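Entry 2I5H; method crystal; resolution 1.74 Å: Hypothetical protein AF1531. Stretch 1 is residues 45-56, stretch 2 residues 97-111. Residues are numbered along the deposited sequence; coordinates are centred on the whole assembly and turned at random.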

ATOM      1  N   ALA A  45      -3.367 -16.741   1.311  1.00 12.57           N
ATOM      2  CA  ALA A  45      -2.479 -15.669   0.889  1.00 14.62           C
ATOM      3  C   ALA A  45      -2.852 -14.396   1.646  1.00 14.71           C
ATOM      4  O   ALA A  45      -4.020 -14.173   1.975  1.00 11.90           O
ATOM      5  CB  ALA A  45      -2.588 -15.428  -0.614  1.00 12.01           C
ATOM      6  N   GLN A  46      -1.856 -13.578   1.963  1.00 12.71           N
ATOM      7  CA  GLN A  46      -2.154 -12.305   2.588  1.00 11.75           C
ATOM      8  C   GLN A  46      -1.924 -11.315   1.460  1.00 12.81           C
ATOM      9  O   GLN A  46      -0.898 -11.362   0.776  1.00 14.37           O
ATOM     10  CB  GLN A  46      -1.240 -12.041   3.784  1.00 12.15           C
ATOM     11  CG  GLN A  46      -1.458 -13.035   4.910  1.00 12.98           C
ATOM     12  CD  GLN A  46      -0.773 -12.627   6.196  1.00 14.38           C
ATOM     13  OE1 GLN A  46       0.301 -12.027   6.174  1.00 15.37           O
ATOM     14  NE2 GLN A  46      -1.385 -12.964   7.326  1.00 16.28           N
ATOM     15  N   VAL A  47      -2.896 -10.439   1.241  1.00 13.98           N
ATOM     16  CA  VAL A  47      -2.804  -9.481   0.155  1.00 13.98           C
ATOM     17  C   VAL A  47      -3.083  -8.055   0.596  1.00 16.02           C
ATOM     18  O   VAL A  47      -3.624  -7.816   1.677  1.00 14.93           O
ATOM     19  CB  VAL A  47      -3.788  -9.859  -0.980  1.00 14.38           C
ATOM     20  CG1 VAL A  47      -3.531 -11.285  -1.436  1.00 16.70           C
ATOM     21  CG2 VAL A  47      -5.242  -9.713  -0.499  1.00 13.30           C
ATOM     22  N   VAL A  48      -2.692  -7.105  -0.246  1.00 14.88           N
ATOM     23  CA  VAL A  48      -2.933  -5.699   0.038  1.00 14.67           C
ATOM     24  C   VAL A  48      -3.707  -5.115  -1.144  1.00 16.47           C
ATOM     25  O   VAL A  48      -3.298  -5.269  -2.297  1.00 14.70           O
ATOM     26  CB  VAL A  48      -1.596  -4.922   0.284  1.00 15.46           C
ATOM     27  CG1 VAL A  48      -0.655  -5.037  -0.921  1.00 17.15           C
ATOM     28  CG2 VAL A  48      -1.897  -3.463   0.585  1.00 16.05           C
ATOM     29  N   GLY A  49      -4.849  -4.493  -0.851  1.00 15.66           N
ATOM     30  CA  GLY A  49      -5.680  -3.896  -1.891  1.00 18.54           C
ATOM     31  C   GLY A  49      -4.989  -2.759  -2.627  1.00 19.37           C
ATOM     32  O   GLY A  49      -4.323  -1.931  -2.008  1.00 18.75           O
ATOM     33  N   GLU A  50      -5.155  -2.697  -3.948  1.00 21.19           N
ATOM     34  CA  GLU A  50      -4.491  -1.653  -4.728  1.00 23.54           C
ATOM     35  C   GLU A  50      -5.125  -0.266  -4.662  1.00 24.18           C
ATOM     36  O   GLU A  50      -4.494   0.716  -5.038  1.00 26.35           O
ATOM     37  CB  GLU A  50      -4.355  -2.069  -6.203  1.00 26.21           C
ATOM     38  CG  GLU A  50      -5.661  -2.359  -6.922  1.00 29.41           C
ATOM     39  CD  GLU A  50      -5.501  -2.393  -8.445  1.00 30.92           C
ATOM     40  OE1 GLU A  50      -4.422  -2.787  -8.933  1.00 29.91           O
ATOM     41  OE2 GLU A  50      -6.465  -2.039  -9.153  1.00 30.56           O
ATOM     42  N   ARG A  51      -6.354  -0.175  -4.173  1.00 26.03           N
ATOM     43  CA  ARG A  51      -7.024   1.118  -4.104  1.00 27.85           C
ATOM     44  C   ARG A  51      -6.840   1.834  -2.765  1.00 27.06           C
ATOM     45  O   ARG A  51      -6.386   2.983  -2.718  1.00 26.37           O
ATOM     46  CB  ARG A  51      -8.519   0.944  -4.388  1.00 31.20           C
ATOM     47  CG  ARG A  51      -9.318   2.238  -4.357  1.00 35.62           C
ATOM     48  CD  ARG A  51     -10.796   1.972  -4.606  1.00 40.55           C
ATOM     49  NE  ARG A  51     -11.029   1.398  -5.929  1.00 45.31           N
ATOM     50  CZ  ARG A  51     -10.847   2.053  -7.072  1.00 47.27           C
ATOM     51  NH1 ARG A  51     -10.429   3.312  -7.062  1.00 48.80           N
ATOM     52  NH2 ARG A  51     -11.082   1.445  -8.227  1.00 49.03           N
ATOM     53  N   ASN A  52      -7.187   1.146  -1.681  1.00 24.98           N
ATOM     54  CA  ASN A  52      -7.093   1.725  -0.342  1.00 25.45           C
ATOM     55  C   ASN A  52      -6.089   1.021   0.564  1.00 23.06           C
ATOM     56  O   ASN A  52      -6.015   1.312   1.759  1.00 22.85           O
ATOM     57  CB  ASN A  52      -8.478   1.708   0.305  1.00 29.22           C
ATOM     58  CG  ASN A  52      -9.521   2.422  -0.542  1.00 33.51           C
ATOM     59  OD1 ASN A  52     -10.690   2.045  -0.556  1.00 37.36           O
ATOM     60  ND2 ASN A  52      -9.098   3.465  -1.246  1.00 35.66           N
ATOM     61  N   PHE A  53      -5.327   0.092  -0.008  1.00 21.38           N
ATOM     62  CA  PHE A  53      -4.311  -0.651   0.731  1.00 19.75           C
ATOM     63  C   PHE A  53      -4.855  -1.447   1.908  1.00 20.15           C
ATOM     64  O   PHE A  53      -4.224  -1.553   2.964  1.00 18.92           O
ATOM     65  CB  PHE A  53      -3.214   0.314   1.174  1.00 19.93           C
ATOM     66  CG  PHE A  53      -2.601   1.058   0.029  1.00 21.45           C
ATOM     67  CD1 PHE A  53      -1.636   0.453  -0.775  1.00 22.43           C
ATOM     68  CD2 PHE A  53      -3.053   2.331  -0.306  1.00 21.24           C
ATOM     69  CE1 PHE A  53      -1.136   1.107  -1.902  1.00 23.53           C
ATOM     70  CE2 PHE A  53      -2.560   2.992  -1.432  1.00 23.73           C
ATOM     71  CZ  PHE A  53      -1.599   2.377  -2.231  1.00 23.94           C
ATOM     72  N   THR A  54      -6.030  -2.028   1.697  1.00 19.30           N
ATOM     73  CA  THR A  54      -6.682  -2.850   2.707  1.00 19.84           C
ATOM     74  C   THR A  54      -5.913  -4.165   2.815  1.00 17.57           C
ATOM     75  O   THR A  54      -5.566  -4.759   1.797  1.00 17.70           O
ATOM     76  CB  THR A  54      -8.129  -3.164   2.294  1.00 21.84           C
ATOM     77  OG1 THR A  54      -8.812  -1.937   2.009  1.00 24.39           O
ATOM     78  CG2 THR A  54      -8.859  -3.908   3.409  1.00 19.92           C
ATOM     79  N   LEU A  55      -5.630  -4.605   4.036  1.00 13.96           N
ATOM     80  CA  LEU A  55      -4.921  -5.869   4.234  1.00 13.94           C
ATOM     81  C   LEU A  55      -5.954  -6.972   4.394  1.00 14.09           C
ATOM     82  O   LEU A  55      -6.852  -6.882   5.242  1.00 13.38           O
ATOM     83  CB  LEU A  55      -4.041  -5.822   5.484  1.00 12.55           C
ATOM     84  CG  LEU A  55      -2.960  -4.740   5.535  1.00 15.11           C
ATOM     85  CD1 LEU A  55      -2.170  -4.900   6.837  1.00 15.30           C
ATOM     86  CD2 LEU A  55      -2.027  -4.861   4.342  1.00 17.19           C
ATOM     87  N   LEU A  56      -5.818  -8.022   3.590  1.00 13.72           N
ATOM     88  CA  LEU A  56      -6.762  -9.128   3.625  1.00 13.06           C
ATOM     89  C   LEU A  56      -6.094 -10.491   3.611  1.00 11.77           C
ATOM     90  O   LEU A  56      -5.003 -10.665   3.066  1.00 13.45           O
ATOM     91  CB  LEU A  56      -7.697  -9.055   2.399  1.00 14.09           C
ATOM     92  CG  LEU A  56      -8.556  -7.801   2.188  1.00 14.06           C
ATOM     93  CD1 LEU A  56      -9.161  -7.794   0.783  1.00 14.32           C
ATOM     94  CD2 LEU A  56      -9.647  -7.765   3.231  1.00 12.55           C
TER
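Stretch 2, residues 97-111: AAKTELPYVIEHIIK

At the apolar centre, Ile109 points toward the hairpin of residues 45-56 and covers the end of strand 45-49: its CD1 lies 4.0 Å from Val48 CG1, and its CG2 lies 3.8 Å from Phe53 CE1. Residues 97-111 are part of a helix that lies along this hairpin, its axis running in nearly the same direction as the strand, at a crossing angle of -25° and a closest approach of 9.7 Å. Val48 also meets the preceding helical turn, with its CG1 3.6 Å from Val105 CG1. The Phe53 ring, carried on the turn with chi1 near -57°, lies against three isoleucines of the helix; beyond Ile109, CE1 is 3.8 Å from Ile106 CG2 and CZ is 4.1 Å from Ile110 CG2. Toward the N-terminal end of stretch 2, Leu102 CD1 reaches both strands, 4.3 Å from Val48 CG2 and 4.1 Å from Leu55 CD2. Pro103 has no amide hydrogen to give the turn before, and the helix is kinked here. At the polar edges, Glu50 O approaches Ile109 CG2 at 3.5 Å, while the Glu50 carboxylate is hydrogen-bonded elsewhere in the structure. At the other end, Gln46 OE1 sits 3.2 Å from Ala98 CB. No hydrogen bond joins the two stretches; the contact is mostly apolar side-chain packing, and 419 Å² is buried, both sides summed.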

ATOM      1  N   ALA A  97       7.067 -12.550   6.620  1.00 20.05           N
ATOM      2  CA  ALA A  97       7.366 -12.416   5.201  1.00 19.51           C
ATOM      3  C   ALA A  97       6.487 -11.327   4.595  1.00 17.40           C
ATOM      4  O   ALA A  97       6.958 -10.503   3.814  1.00 17.14           O
ATOM      5  CB  ALA A  97       7.131 -13.741   4.495  1.00 21.24           C
ATOM      6  N   ALA A  98       5.209 -11.316   4.962  1.00 16.48           N
ATOM      7  CA  ALA A  98       4.298 -10.306   4.439  1.00 14.59           C
ATOM      8  C   ALA A  98       4.714  -8.897   4.866  1.00 14.55           C
ATOM      9  O   ALA A  98       4.634  -7.953   4.077  1.00 13.97           O
ATOM     10  CB  ALA A  98       2.882 -10.594   4.903  1.00 14.84           C
ATOM     11  N   LYS A  99       5.149  -8.754   6.117  1.00 14.87           N
ATOM     12  CA  LYS A  99       5.578  -7.452   6.606  1.00 17.06           C
ATOM     13  C   LYS A  99       6.803  -6.967   5.832  1.00 17.54           C
ATOM     14  O   LYS A  99       6.907  -5.788   5.483  1.00 17.12           O
ATOM     15  CB  LYS A  99       5.909  -7.514   8.103  1.00 18.31           C
ATOM     16  CG  LYS A  99       4.701  -7.707   9.016  1.00 18.81           C
ATOM     17  CD  LYS A  99       5.113  -7.571  10.470  1.00 22.38           C
ATOM     18  CE  LYS A  99       3.933  -7.748  11.408  1.00 23.37           C
ATOM     19  NZ  LYS A  99       4.369  -7.619  12.824  1.00 30.81           N
ATOM     20  N   THR A 100       7.734  -7.875   5.563  1.00 19.10           N
ATOM     21  CA  THR A 100       8.931  -7.500   4.820  1.00 20.74           C
ATOM     22  C   THR A 100       8.581  -7.043   3.407  1.00 19.19           C
ATOM     23  O   THR A 100       9.149  -6.080   2.902  1.00 19.72           O
ATOM     24  CB  THR A 100       9.920  -8.670   4.703  1.00 22.75           C
ATOM     25  OG1 THR A 100      10.257  -9.143   6.010  1.00 25.71           O
ATOM     26  CG2 THR A 100      11.191  -8.221   3.984  1.00 25.33           C
ATOM     27  N   GLU A 101       7.632  -7.732   2.780  1.00 18.29           N
ATOM     28  CA  GLU A 101       7.238  -7.404   1.417  1.00 16.43           C
ATOM     29  C   GLU A 101       6.328  -6.191   1.282  1.00 16.32           C
ATOM     30  O   GLU A 101       6.324  -5.545   0.243  1.00 17.43           O
ATOM     31  CB  GLU A 101       6.551  -8.606   0.752  1.00 16.64           C
ATOM     32  CG  GLU A 101       7.418  -9.849   0.581  1.00 15.75           C
ATOM     33  CD  GLU A 101       8.648  -9.615  -0.285  1.00 16.92           C
ATOM     34  OE1 GLU A 101       8.621  -8.724  -1.157  1.00 19.09           O
ATOM     35  OE2 GLU A 101       9.646 -10.342  -0.101  1.00 21.55           O
ATOM     36  N   LEU A 102       5.566  -5.877   2.327  1.00 14.87           N
ATOM     37  CA  LEU A 102       4.618  -4.767   2.265  1.00 15.57           C
ATOM     38  C   LEU A 102       5.134  -3.475   1.635  1.00 15.87           C
ATOM     39  O   LEU A 102       4.539  -2.977   0.679  1.00 17.99           O
ATOM     40  CB  LEU A 102       4.038  -4.472   3.659  1.00 15.42           C
ATOM     41  CG  LEU A 102       2.893  -3.442   3.709  1.00 16.68           C
ATOM     42  CD1 LEU A 102       1.712  -3.917   2.854  1.00 17.91           C
ATOM     43  CD2 LEU A 102       2.452  -3.238   5.150  1.00 14.82           C
ATOM     44  N   PRO A 103       6.248  -2.915   2.140  1.00 18.46           N
ATOM     45  CA  PRO A 103       6.728  -1.669   1.529  1.00 19.77           C
ATOM     46  C   PRO A 103       7.066  -1.773   0.039  1.00 20.35           C
ATOM     47  O   PRO A 103       6.823  -0.833  -0.718  1.00 19.72           O
ATOM     48  CB  PRO A 103       7.937  -1.294   2.397  1.00 18.76           C
ATOM     49  CG  PRO A 103       8.431  -2.625   2.883  1.00 22.52           C
ATOM     50  CD  PRO A 103       7.149  -3.356   3.218  1.00 17.99           C
ATOM     51  N   TYR A 104       7.621  -2.910  -0.377  1.00 18.17           N
ATOM     52  CA  TYR A 104       7.980  -3.117  -1.778  1.00 20.11           C
ATOM     53  C   TYR A 104       6.752  -3.244  -2.663  1.00 19.47           C
ATOM     54  O   TYR A 104       6.733  -2.743  -3.788  1.00 21.00           O
ATOM     55  CB  TYR A 104       8.843  -4.372  -1.926  1.00 20.16           C
ATOM     56  CG  TYR A 104      10.178  -4.255  -1.238  1.00 22.15           C
ATOM     57  CD1 TYR A 104      11.171  -3.420  -1.744  1.00 24.03           C
ATOM     58  CD2 TYR A 104      10.435  -4.942  -0.054  1.00 22.26           C
ATOM     59  CE1 TYR A 104      12.391  -3.270  -1.082  1.00 24.87           C
ATOM     60  CE2 TYR A 104      11.644  -4.803   0.614  1.00 24.16           C
ATOM     61  CZ  TYR A 104      12.619  -3.961   0.092  1.00 25.82           C
ATOM     62  OH  TYR A 104      13.815  -3.819   0.755  1.00 29.13           O
ATOM     63  N   VAL A 105       5.727  -3.922  -2.158  1.00 17.97           N
ATOM     64  CA  VAL A 105       4.495  -4.110  -2.910  1.00 19.05           C
ATOM     65  C   VAL A 105       3.720  -2.791  -3.017  1.00 20.09           C
ATOM     66  O   VAL A 105       3.198  -2.457  -4.080  1.00 20.99           O
ATOM     67  CB  VAL A 105       3.627  -5.215  -2.261  1.00 17.75           C
ATOM     68  CG1 VAL A 105       2.302  -5.354  -2.986  1.00 17.62           C
ATOM     69  CG2 VAL A 105       4.379  -6.544  -2.308  1.00 19.44           C
ATOM     70  N   ILE A 106       3.654  -2.034  -1.925  1.00 19.75           N
ATOM     71  CA  ILE A 106       2.959  -0.750  -1.957  1.00 20.08           C
ATOM     72  C   ILE A 106       3.644   0.167  -2.974  1.00 20.83           C
ATOM     73  O   ILE A 106       2.981   0.871  -3.738  1.00 21.67           O
ATOM     74  CB  ILE A 106       2.963  -0.068  -0.570  1.00 19.90           C
ATOM     75  CG1 ILE A 106       2.047  -0.839   0.386  1.00 19.07           C
ATOM     76  CG2 ILE A 106       2.493   1.380  -0.696  1.00 21.37           C
ATOM     77  CD1 ILE A 106       2.029  -0.293   1.801  1.00 20.11           C
ATOM     78  N   GLU A 107       4.971   0.149  -2.985  1.00 22.13           N
ATOM     79  CA  GLU A 107       5.735   0.974  -3.916  1.00 24.52           C
ATOM     80  C   GLU A 107       5.379   0.591  -5.349  1.00 24.53           C
ATOM     81  O   GLU A 107       5.226   1.450  -6.213  1.00 25.23           O
ATOM     82  CB  GLU A 107       7.231   0.781  -3.677  1.00 26.75           C
ATOM     83  CG  GLU A 107       8.125   1.684  -4.508  1.00 31.74           C
ATOM     84  CD  GLU A 107       9.594   1.445  -4.228  1.00 34.05           C
ATOM     85  OE1 GLU A 107      10.067   0.318  -4.480  1.00 36.66           O
ATOM     86  OE2 GLU A 107      10.273   2.378  -3.748  1.00 37.23           O
ATOM     87  N   HIS A 108       5.240  -0.710  -5.588  1.00 24.87           N
ATOM     88  CA  HIS A 108       4.889  -1.227  -6.903  1.00 26.14           C
ATOM     89  C   HIS A 108       3.525  -0.682  -7.312  1.00 26.97           C
ATOM     90  O   HIS A 108       3.339  -0.216  -8.436  1.00 26.50           O
ATOM     91  CB  HIS A 108       4.837  -2.758  -6.861  1.00 27.99           C
ATOM     92  CG  HIS A 108       4.516  -3.392  -8.178  1.00 30.61           C
ATOM     93  ND1 HIS A 108       5.419  -3.446  -9.218  1.00 31.04           N
ATOM     94  CD2 HIS A 108       3.393  -4.004  -8.622  1.00 32.08           C
ATOM     95  CE1 HIS A 108       4.866  -4.065 -10.246  1.00 32.54           C
ATOM     96  NE2 HIS A 108       3.637  -4.415  -9.910  1.00 32.64           N
ATOM     97  N   ILE A 109       2.575  -0.749  -6.386  1.00 24.78           N
ATOM     98  CA  ILE A 109       1.220  -0.274  -6.629  1.00 24.86           C
ATOM     99  C   ILE A 109       1.158   1.208  -7.003  1.00 25.80           C
ATOM    100  O   ILE A 109       0.520   1.579  -7.986  1.00 27.14           O
ATOM    101  CB  ILE A 109       0.329  -0.516  -5.390  1.00 23.46           C
ATOM    102  CG1 ILE A 109       0.190  -2.023  -5.144  1.00 23.86           C
ATOM    103  CG2 ILE A 109      -1.043   0.116  -5.590  1.00 22.17           C
ATOM    104  CD1 ILE A 109      -0.521  -2.370  -3.850  1.00 23.09           C
ATOM    105  N   ILE A 110       1.819   2.060  -6.229  1.00 27.10           N
ATOM    106  CA  ILE A 110       1.775   3.487  -6.526  1.00 30.15           C
ATOM    107  C   ILE A 110       2.446   3.825  -7.857  1.00 31.43           C
ATOM    108  O   ILE A 110       2.045   4.772  -8.532  1.00 31.78           O
ATOM    109  CB  ILE A 110       2.412   4.323  -5.398  1.00 30.94           C
ATOM    110  CG1 ILE A 110       3.878   3.937  -5.214  1.00 32.18           C
ATOM    111  CG2 ILE A 110       1.631   4.112  -4.105  1.00 30.08           C
ATOM    112  CD1 ILE A 110       4.603   4.781  -4.185  1.00 35.20           C
ATOM    113  N   LYS A 111       3.454   3.046  -8.236  1.00 32.02           N
ATOM    114  CA  LYS A 111       4.151   3.273  -9.500  1.00 35.54           C
ATOM    115  C   LYS A 111       3.274   2.910 -10.699  1.00 37.31           C
ATOM    116  O   LYS A 111       3.522   3.364 -11.817  1.00 39.03           O
ATOM    117  CB  LYS A 111       5.446   2.458  -9.557  1.00 35.43           C
ATOM    118  CG  LYS A 111       6.553   2.969  -8.647  1.00 37.30           C
ATOM    119  CD  LYS A 111       7.819   2.141  -8.812  1.00 38.32           C
ATOM    120  CE  LYS A 111       8.970   2.703  -7.997  1.00 41.04           C
ATOM    121  NZ  LYS A 111      10.215   1.905  -8.182  1.00 43.34           N
TER